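PDB 3TWO: mannitol dehydrogenase from Helicobacter pylori, which catalyses the NADP(H)-dependent interconversion of cinnamyl alcohols and aldehydes as a zinc-containing cinnamyl-alcohol dehydrogenase of the medium-chain alcohol dehydrogenase family. Local coordinates for the interface of chains A and B. Residues are numbered along the deposited sequence; one frame, centred on the assembly and turned at random. Chains: chain A/B, Mannitol dehydrogenase.

Contact 1: the interface of chains A and B. Residues chain A 246, 248, 263, 273, 280, 288-290; chain B 275, 277, 280-281.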
# COMPACT_ATOMS: atom_id res chain seq x y z
N TYR A 246 -4.51 9.53 -12.50
CA TYR A 246 -3.56 10.41 -11.84
C TYR A 246 -2.38 9.58 -11.36
O TYR A 246 -2.34 8.39 -11.60
CB TYR A 246 -4.21 11.10 -10.65
CG TYR A 246 -4.73 10.13 -9.61
CD1 TYR A 246 -4.27 10.19 -8.31
CD2 TYR A 246 -5.72 9.19 -9.92
CE1 TYR A 246 -4.74 9.33 -7.37
CE2 TYR A 246 -6.22 8.33 -8.97
CZ TYR A 246 -5.73 8.40 -7.70
OH TYR A 246 -6.21 7.54 -6.71
N LEU A 248 -0.56 8.15 -8.29
CA LEU A 248 -0.66 7.86 -6.87
C LEU A 248 0.48 8.41 -6.03
O LEU A 248 0.27 8.70 -4.85
CB LEU A 248 -0.77 6.34 -6.65
CG LEU A 248 -2.17 5.81 -7.01
CD1 LEU A 248 -2.13 4.35 -7.36
CD2 LEU A 248 -3.18 6.14 -5.91
N LEU A 263 -7.69 4.01 -0.75
CA LEU A 263 -8.11 4.11 -2.17
C LEU A 263 -9.54 3.63 -2.33
O LEU A 263 -9.86 2.50 -1.97
CB LEU A 263 -7.15 3.30 -3.09
CG LEU A 263 -5.65 3.67 -2.98
CD1 LEU A 263 -4.84 2.83 -3.98
CD2 LEU A 263 -5.41 5.16 -3.29
N PRO A 273 -4.20 4.08 -12.14
CA PRO A 273 -2.82 4.25 -11.66
C PRO A 273 -2.35 3.05 -10.86
O PRO A 273 -3.15 2.31 -10.29
CB PRO A 273 -2.89 5.49 -10.75
CG PRO A 273 -4.31 5.62 -10.40
CD PRO A 273 -5.14 5.01 -11.50
N PHE A 280 6.90 2.32 -3.48
CA PHE A 280 6.66 2.15 -2.08
C PHE A 280 7.93 2.38 -1.27
O PHE A 280 7.86 2.97 -0.20
CB PHE A 280 6.13 0.78 -1.77
CG PHE A 280 4.66 0.60 -2.05
CD1 PHE A 280 4.25 -0.16 -3.13
CD2 PHE A 280 3.71 1.14 -1.18
CE1 PHE A 280 2.89 -0.35 -3.40
CE2 PHE A 280 2.35 0.95 -1.41
CZ PHE A 280 1.94 0.22 -2.54
N VAL A 288 -0.60 2.01 2.23
CA VAL A 288 -1.70 2.13 1.24
C VAL A 288 -2.61 0.91 1.38
O VAL A 288 -2.11 -0.23 1.56
CB VAL A 288 -1.12 2.20 -0.20
CG1 VAL A 288 -2.24 2.30 -1.28
CG2 VAL A 288 -0.15 3.42 -0.32
N TYR A 289 -3.93 1.14 1.30
CA TYR A 289 -4.90 0.02 1.18
C TYR A 289 -6.10 0.50 0.38
O TYR A 289 -6.32 1.74 0.27
CB TYR A 289 -5.37 -0.46 2.56
CG TYR A 289 -6.20 0.57 3.33
CD1 TYR A 289 -7.60 0.58 3.25
CD2 TYR A 289 -5.57 1.51 4.20
CE1 TYR A 289 -8.36 1.48 3.96
CE2 TYR A 289 -6.31 2.41 4.89
CZ TYR A 289 -7.71 2.41 4.80
OH TYR A 289 -8.46 3.31 5.51
N GLY A 290 -6.87 -0.46 -0.15
CA GLY A 290 -8.17 -0.17 -0.85
C GLY A 290 -9.36 -0.47 0.07
O GLY A 290 -9.22 -1.23 1.03
N LEU B 275 1.01 -2.70 -8.06
CA LEU B 275 -0.35 -2.93 -7.67
C LEU B 275 -1.16 -1.75 -8.17
O LEU B 275 -0.75 -0.62 -8.01
CB LEU B 275 -0.43 -3.06 -6.13
CG LEU B 275 0.04 -4.39 -5.51
CD1 LEU B 275 0.30 -4.21 -3.99
CD2 LEU B 275 -0.98 -5.55 -5.79
N VAL B 277 -4.94 0.47 -8.34
CA VAL B 277 -6.12 0.74 -7.49
C VAL B 277 -7.14 -0.44 -7.41
O VAL B 277 -7.69 -0.73 -6.33
CB VAL B 277 -6.87 2.13 -7.86
CG1 VAL B 277 -5.93 3.27 -7.74
CG2 VAL B 277 -7.48 2.14 -9.29
N PHE B 280 -5.84 -3.07 -4.99
CA PHE B 280 -6.02 -2.72 -3.57
C PHE B 280 -7.47 -2.86 -3.10
O PHE B 280 -7.72 -3.40 -2.03
CB PHE B 280 -5.55 -1.31 -3.26
CG PHE B 280 -4.06 -1.20 -3.14
CD1 PHE B 280 -3.29 -0.64 -4.18
CD2 PHE B 280 -3.41 -1.62 -2.00
CE1 PHE B 280 -1.87 -0.52 -4.03
CE2 PHE B 280 -1.99 -1.50 -1.88
CZ PHE B 280 -1.25 -0.95 -2.89
N ILE B 281 -8.41 -2.42 -3.93
CA ILE B 281 -9.81 -2.43 -3.55
C ILE B 281 -10.34 -3.86 -3.55
O ILE B 281 -11.13 -4.24 -2.65
CB ILE B 281 -10.61 -1.48 -4.47
CG1 ILE B 281 -10.29 -0.03 -4.02
CG2 ILE B 281 -12.15 -1.75 -4.42
CD1 ILE B 281 -10.53 1.01 -5.06
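With CG anti to the carbonyl carbon and beside the backbone N in each (chi1 -77° and -79°), the rings of B:Phe280 and A:Phe280 reach toward each other, tip to tip. The two CZ atoms are 3.4 Å apart. Each ring is carried by helix 277-282 of its own chain. B:Phe280 packs among apolar groups of chain A. A:Val288 crosses it at about a right angle. Its CG1, anti to the backbone N, sits over the middle of one ring face, 3.8 Å from the centroid, as a CH-pi contact. A:Leu263 comes in obliquely and sets its CD1 3.8 Å from CD1 of B:Phe280. At the root of the ring, CB of B:Phe280 packs 3.7 Å from CA of A:Gly290. One helical turn earlier, the CG1 branch of B:Val277 lies among aliphatic groups. It is 3.9 Å from CG of A:Pro273 and 3.9 Å from CD1 of A:Leu263, with CD1 of A:Leu248 a little farther off. The backbone N of B:Val277 donates a hydrogen bond to O of A:Pro273, at 3.2 Å and 154° at H. The donor lies nearly along the C=O axis. This bond ties the first turn of the B helix to chain A. The patch is thus a largely apolar part of a two-fold interface. It probably helps fix how the two subunits are set against each other in what is probably the family's dimer.

Contact 2: the interface of chains A and B. Residues chain A 274-277; chain B 272-275.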
# COMPACT_ATOMS: atom_id res chain seq x y z
N VAL A 274 -1.04 2.85 -10.86
CA VAL A 274 -0.39 1.76 -10.11
C VAL A 274 0.72 2.30 -9.18
O VAL A 274 1.20 3.42 -9.37
CB VAL A 274 0.20 0.68 -11.07
CG1 VAL A 274 -0.92 0.14 -12.06
CG2 VAL A 274 1.35 1.24 -11.90
N LEU A 275 1.17 1.49 -8.22
CA LEU A 275 2.41 1.83 -7.54
C LEU A 275 3.31 0.64 -7.67
O LEU A 275 2.86 -0.46 -7.41
CB LEU A 275 2.12 2.08 -6.04
CG LEU A 275 1.40 3.39 -5.80
CD1 LEU A 275 0.73 3.44 -4.47
CD2 LEU A 275 2.41 4.56 -5.96
N SER A 276 4.57 0.84 -8.07
CA SER A 276 5.49 -0.28 -8.12
C SER A 276 6.19 -0.47 -6.76
O SER A 276 6.15 0.41 -5.87
CB SER A 276 6.55 -0.05 -9.20
OG SER A 276 7.50 0.89 -8.72
N VAL A 277 6.89 -1.59 -6.60
CA VAL A 277 7.72 -1.79 -5.40
C VAL A 277 8.70 -0.62 -5.17
O VAL A 277 8.94 -0.24 -4.03
CB VAL A 277 8.44 -3.14 -5.41
CG1 VAL A 277 7.42 -4.25 -5.35
CG2 VAL A 277 9.23 -3.33 -6.64
N ALA B 272 9.80 -5.61 -12.26
CA ALA B 272 9.32 -5.35 -10.89
C ALA B 272 7.80 -5.17 -10.81
O ALA B 272 7.20 -4.55 -11.66
CB ALA B 272 10.04 -4.20 -10.27
N PRO B 273 7.17 -5.76 -9.77
CA PRO B 273 5.68 -5.83 -9.83
C PRO B 273 5.05 -4.54 -9.39
O PRO B 273 5.69 -3.76 -8.69
CB PRO B 273 5.35 -6.96 -8.87
CG PRO B 273 6.51 -6.99 -7.90
CD PRO B 273 7.74 -6.64 -8.74
N VAL B 274 3.83 -4.29 -9.84
CA VAL B 274 3.07 -3.16 -9.36
C VAL B 274 1.70 -3.62 -8.74
O VAL B 274 1.27 -4.80 -8.91
CB VAL B 274 2.80 -2.20 -10.54
CG1 VAL B 274 4.14 -1.88 -11.39
CG2 VAL B 274 1.71 -2.76 -11.47
N LEU B 275 1.01 -2.70 -8.06
CA LEU B 275 -0.35 -2.93 -7.67
C LEU B 275 -1.16 -1.75 -8.17
O LEU B 275 -0.75 -0.62 -8.01
CB LEU B 275 -0.43 -3.06 -6.13
CG LEU B 275 0.04 -4.39 -5.51
CD1 LEU B 275 0.30 -4.21 -3.99
CD2 LEU B 275 -0.98 -5.55 -5.79
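Backbone hydrogen bonds join A:Leu275 and B:Leu275 in both directions. N of A:Leu275 donates to O of B:Leu275 at 2.9 Å. N of B:Leu275 donates back to O of A:Leu275 at 3.0 Å. The bonds are fairly straight, 158° and 162° at H. Strands 274-276 of the two chains are therefore paired antiparallel across the two-fold axis. A:Ser276 and B:Val274 form the neighbouring bridge. Beyond the strand, N of A:Val277 donates to O of B:Pro273 at 3.2 Å, which extends the ladder to the first residue of the A helix 277-282.

Apolar packing comes from side chains next to the ladder. A:Val274 and B:Val274 meet obliquely over the axis, with CG2 of B:Val274 3.8 Å from CB of A:Val274. The other branch of B:Val274, CG1, lies anti to its carbonyl carbon (chi1 -49°) and touches CB of A:Ser276 at 3.7 Å. At the end of the pairing, A:Val277 spreads its two methyls. CG2 meets CB of B:Ala272 at 3.8 Å, while CG1 meets CG of B:Pro273 at 3.9 Å.

The pairing joins the short strands of the two subunits into one small intersubunit ladder. It fixes their register and probably underlies the dimer.

Contact 3: the interface of chains A and B. Residues chain A 280-282, 284-285; chain B 108, 263, 290-292.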
# COMPACT_ATOMS: atom_id res chain seq x y z
N PHE A 280 6.90 2.32 -3.48
CA PHE A 280 6.66 2.15 -2.08
C PHE A 280 7.93 2.38 -1.27
O PHE A 280 7.86 2.97 -0.20
CB PHE A 280 6.13 0.78 -1.77
CG PHE A 280 4.66 0.60 -2.05
CD1 PHE A 280 4.25 -0.16 -3.13
CD2 PHE A 280 3.71 1.14 -1.18
CE1 PHE A 280 2.89 -0.35 -3.40
CE2 PHE A 280 2.35 0.95 -1.41
CZ PHE A 280 1.94 0.22 -2.54
N ILE A 281 9.05 1.84 -1.74
CA ILE A 281 10.29 1.88 -1.00
C ILE A 281 10.87 3.35 -0.98
O ILE A 281 11.35 3.81 0.07
CB ILE A 281 11.26 0.84 -1.57
CG1 ILE A 281 10.81 -0.58 -1.17
CG2 ILE A 281 12.76 1.10 -1.21
CD1 ILE A 281 11.51 -1.65 -1.91
N HIS A 282 10.85 4.03 -2.13
CA HIS A 282 11.29 5.42 -2.26
C HIS A 282 10.45 6.27 -1.31
O HIS A 282 10.96 7.14 -0.70
CB HIS A 282 11.14 5.93 -3.73
CG HIS A 282 11.47 7.39 -3.93
ND1 HIS A 282 12.73 7.94 -3.67
CD2 HIS A 282 10.72 8.42 -4.41
CE1 HIS A 282 12.72 9.22 -3.99
NE2 HIS A 282 11.50 9.54 -4.42
N GLY A 284 9.00 5.42 1.69
CA GLY A 284 8.81 4.39 2.71
C GLY A 284 7.96 4.75 3.92
O GLY A 284 7.74 5.92 4.21
N ASN A 285 7.48 3.72 4.60
CA ASN A 285 6.75 3.89 5.90
C ASN A 285 5.40 4.59 5.79
O ASN A 285 4.94 5.21 6.77
CB ASN A 285 7.66 4.58 6.97
CG ASN A 285 8.84 3.73 7.29
OD1 ASN A 285 8.73 2.68 7.96
ND2 ASN A 285 9.96 4.12 6.81
N PHE B 108 16.42 8.92 3.29
CA PHE B 108 15.51 9.64 2.44
C PHE B 108 15.96 11.07 2.16
O PHE B 108 15.27 11.80 1.47
CB PHE B 108 14.06 9.65 3.01
CG PHE B 108 13.47 8.29 3.13
CD1 PHE B 108 13.23 7.73 4.39
CD2 PHE B 108 13.14 7.58 2.00
CE1 PHE B 108 12.68 6.44 4.51
CE2 PHE B 108 12.58 6.26 2.09
CZ PHE B 108 12.37 5.69 3.37
N LEU B 263 7.48 -4.22 1.87
CA LEU B 263 8.26 -4.52 0.67
C LEU B 263 9.65 -3.97 0.89
O LEU B 263 9.82 -2.76 1.07
CB LEU B 263 7.63 -3.84 -0.56
CG LEU B 263 6.19 -4.22 -0.83
CD1 LEU B 263 5.51 -3.40 -1.95
CD2 LEU B 263 5.99 -5.78 -1.03
N GLY B 290 6.48 0.36 1.72
CA GLY B 290 7.87 0.00 1.42
C GLY B 290 8.75 0.39 2.60
O GLY B 290 8.37 1.23 3.41
N SER B 291 9.96 -0.16 2.65
CA SER B 291 10.95 0.22 3.69
C SER B 291 12.32 0.28 3.01
O SER B 291 12.64 -0.58 2.21
CB SER B 291 10.98 -0.81 4.83
OG SER B 291 11.55 -0.22 5.98
N LEU B 292 13.09 1.33 3.30
CA LEU B 292 14.38 1.56 2.74
C LEU B 292 15.39 1.57 3.89
O LEU B 292 15.42 2.51 4.72
CB LEU B 292 14.43 2.91 1.99
CG LEU B 292 15.78 3.23 1.31
CD1 LEU B 292 16.20 2.20 0.30
CD2 LEU B 292 15.68 4.63 0.70
O HOH W 1 10.79 0.36 8.52
O HOH W 2 5.45 3.12 1.76
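A helix end and turn meet strand ends here, A:Ile281 and A:Asn285 against B:Leu263 and B:Gly290, which helps hold the two subunits of the probable dimer together. A:Ile281 is the main apolar group. Its CG1 lies 3.3 Å from the carbonyl O of B:Leu263. The CG2 branch, anti to the backbone N, crosses B:Leu292 at about a right angle, 3.9 Å from CD1 of the leucine. The leucine has CG anti to its own backbone N (chi1 -178°). B:Phe108 works by its ring edge. CE2 points at O of A:Ile281, in the ring plane, a contact that may be weakly favourable. O of A:His282, 3.4 Å from CE2 of B:Phe108, lies to one side and out of the plane. CZ of the same ring packs on CA of A:Gly284 at 3.8 Å. A direct polar link is backbone to backbone: N of A:Asn285 donates to O of B:Gly290 at 2.9 Å, nearly straight at 163°. Two waters add bridges. Water 2 joins O of A:Phe280 to N of B:Gly290, 2.9 Å from that N, and sits at the edge of the A:Phe280 ring. Water 1 joins OD1 of A:Asn285 to the hydroxyl OG of B:Ser291, 2.7 Å away. In the fold, the A side is helix 277-282 and the turn before strand 287-290. The B side is the ends of strands 259-263 and 287-290, the loop after the latter, and 3-10 helix 106-108.

Contact 4: the interface of chains A and B. Residues chain A 257-258, 285-287; chain B 171-172, 260, 287, 289.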
# COMPACT_ATOMS: atom_id res chain seq x y z
N TYR A 257 4.99 9.83 8.32
CA TYR A 257 5.43 8.49 8.69
C TYR A 257 4.32 7.71 9.42
O TYR A 257 3.68 8.23 10.33
CB TYR A 257 6.64 8.67 9.56
CG TYR A 257 7.19 7.41 10.25
CD1 TYR A 257 8.35 6.77 9.73
CD2 TYR A 257 6.62 6.95 11.47
CE1 TYR A 257 8.92 5.62 10.40
CE2 TYR A 257 7.18 5.85 12.15
CZ TYR A 257 8.35 5.20 11.61
OH TYR A 257 8.92 4.15 12.27
N ASN A 258 4.07 6.49 9.02
CA ASN A 258 2.97 5.71 9.55
C ASN A 258 1.57 6.21 9.12
O ASN A 258 0.56 5.82 9.75
CB ASN A 258 3.04 5.52 11.08
CG ASN A 258 2.38 4.26 11.50
OD1 ASN A 258 2.52 3.25 10.81
ND2 ASN A 258 1.57 4.31 12.54
N ASN A 285 7.48 3.72 4.60
CA ASN A 285 6.75 3.89 5.90
C ASN A 285 5.40 4.59 5.79
O ASN A 285 4.94 5.21 6.77
CB ASN A 285 7.66 4.58 6.97
CG ASN A 285 8.84 3.73 7.29
OD1 ASN A 285 8.73 2.68 7.96
ND2 ASN A 285 9.96 4.12 6.81
N ARG A 286 4.77 4.51 4.62
CA ARG A 286 3.50 5.15 4.40
C ARG A 286 2.61 4.07 3.79
O ARG A 286 2.95 3.46 2.75
CB ARG A 286 3.67 6.30 3.44
CG ARG A 286 4.74 7.34 3.95
CD ARG A 286 4.99 8.32 2.81
NE ARG A 286 5.76 9.50 3.13
CZ ARG A 286 7.09 9.62 2.92
NH1 ARG A 286 7.81 8.58 2.47
NH2 ARG A 286 7.73 10.77 3.18
N LYS A 287 1.51 3.78 4.45
CA LYS A 287 0.76 2.59 4.12
C LYS A 287 -0.35 2.93 3.16
O LYS A 287 -0.97 4.01 3.25
CB LYS A 287 0.17 1.96 5.37
CG LYS A 287 1.19 1.68 6.46
CD LYS A 287 0.64 0.78 7.59
CE LYS A 287 1.67 0.65 8.71
NZ LYS A 287 1.26 -0.38 9.69
N PHE B 171 8.65 -1.32 13.02
CA PHE B 171 7.63 -0.39 12.56
C PHE B 171 6.20 -0.99 12.59
O PHE B 171 5.28 -0.32 13.05
CB PHE B 171 7.96 0.07 11.13
CG PHE B 171 6.93 0.96 10.49
CD1 PHE B 171 6.73 2.29 10.91
CD2 PHE B 171 6.17 0.49 9.40
CE1 PHE B 171 5.79 3.14 10.24
CE2 PHE B 171 5.25 1.32 8.75
CZ PHE B 171 5.06 2.67 9.17
N SER B 172 6.04 -2.24 12.12
CA SER B 172 4.73 -2.92 12.17
C SER B 172 4.42 -3.57 13.55
O SER B 172 3.42 -4.27 13.70
CB SER B 172 4.63 -3.98 11.05
OG SER B 172 4.59 -3.39 9.75
N ASP B 260 -0.27 -6.15 7.43
CA ASP B 260 0.73 -5.33 6.68
C ASP B 260 1.57 -6.19 5.74
O ASP B 260 2.00 -7.29 6.13
CB ASP B 260 1.77 -4.69 7.61
CG ASP B 260 1.26 -3.55 8.45
OD1 ASP B 260 2.03 -3.17 9.35
OD2 ASP B 260 0.17 -2.99 8.24
N LYS B 287 -2.86 -3.62 4.23
CA LYS B 287 -2.03 -2.43 3.97
C LYS B 287 -0.67 -2.81 3.37
O LYS B 287 -0.10 -3.84 3.73
CB LYS B 287 -1.84 -1.69 5.31
CG LYS B 287 -3.19 -1.23 5.99
CD LYS B 287 -2.91 -0.17 7.04
CE LYS B 287 -4.10 -0.02 7.92
NZ LYS B 287 -3.81 1.04 8.92
N TYR B 289 3.32 -1.23 2.47
CA TYR B 289 4.24 -0.07 2.47
C TYR B 289 5.59 -0.57 2.06
O TYR B 289 5.82 -1.82 2.06
CB TYR B 289 4.31 0.60 3.82
CG TYR B 289 4.80 -0.33 4.93
CD1 TYR B 289 6.16 -0.38 5.23
CD2 TYR B 289 3.89 -1.14 5.69
CE1 TYR B 289 6.68 -1.20 6.28
CE2 TYR B 289 4.42 -1.99 6.75
CZ TYR B 289 5.79 -2.00 7.02
OH TYR B 289 6.37 -2.75 8.03
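A:Asn258 and A:Asn285, both of which touch B:Phe171, have positive phi (70° and 67°) in the left-handed helical region, at turns before strands 259-263 and 287-290. B:Phe171, the last residue of helix 158-171, reaches out with CG anti to its backbone N (chi1 176°) and is gripped on several sides. The amide oxygen OD1 of A:Asn285 stands over the centre of one ring face. The amide of A:Asn258 comes in obliquely, its plane nearly perpendicular to the ring, with OD1 3.3 Å from CE1 of B:Phe171. A:Tyr257 meets the ring edge-to-face, centroids 5.0 Å apart, with CE1 of the phenylalanine over the tyrosine face toward its rim. The extended A:Lys287 slides past, CE lying 3.6 Å from CE2 of B:Phe171. Its NZ forms a salt bridge with OD1 of B:Asp260 at 2.9 Å, met on the syn side, somewhat out of the carboxylate plane. The contact with OD2 is weak. The anti side of OD1 receives a hydrogen bond from OG of B:Ser172 at 2.6 Å. B:Ser172, itself bonded to OH of B:Tyr289, probably helps position the carboxylate. CD of A:Lys287 packs 3.7 Å from CD of B:Lys287. The nearby carboxylate may ease repulsion between the two lysines, if both are charged. The site ties the end of helix 158-171 to the turns before strands 259-263 and 287-290 and to A:Lys287, combining aromatic packing with a charged link.

The four contacts are parts of one two-fold interface. Contacts 3 and 4 are nearest, with C-alpha centres about 9 Å apart, and share A:Asn285, which uses backbone and side chain in both. Contacts 1 and 2 are about 10 Å apart and share B:Leu275. Contacts 1 and 3 are about 15 Å apart and share A:Phe280. Contacts 2 and 4 are the farthest apart, about 16 Å. Strand 274-276, helix 277-282 and strand 287-290 recur across the set. This compact segment therefore builds most of the described interface, and each contact has a twin with the chains exchanged.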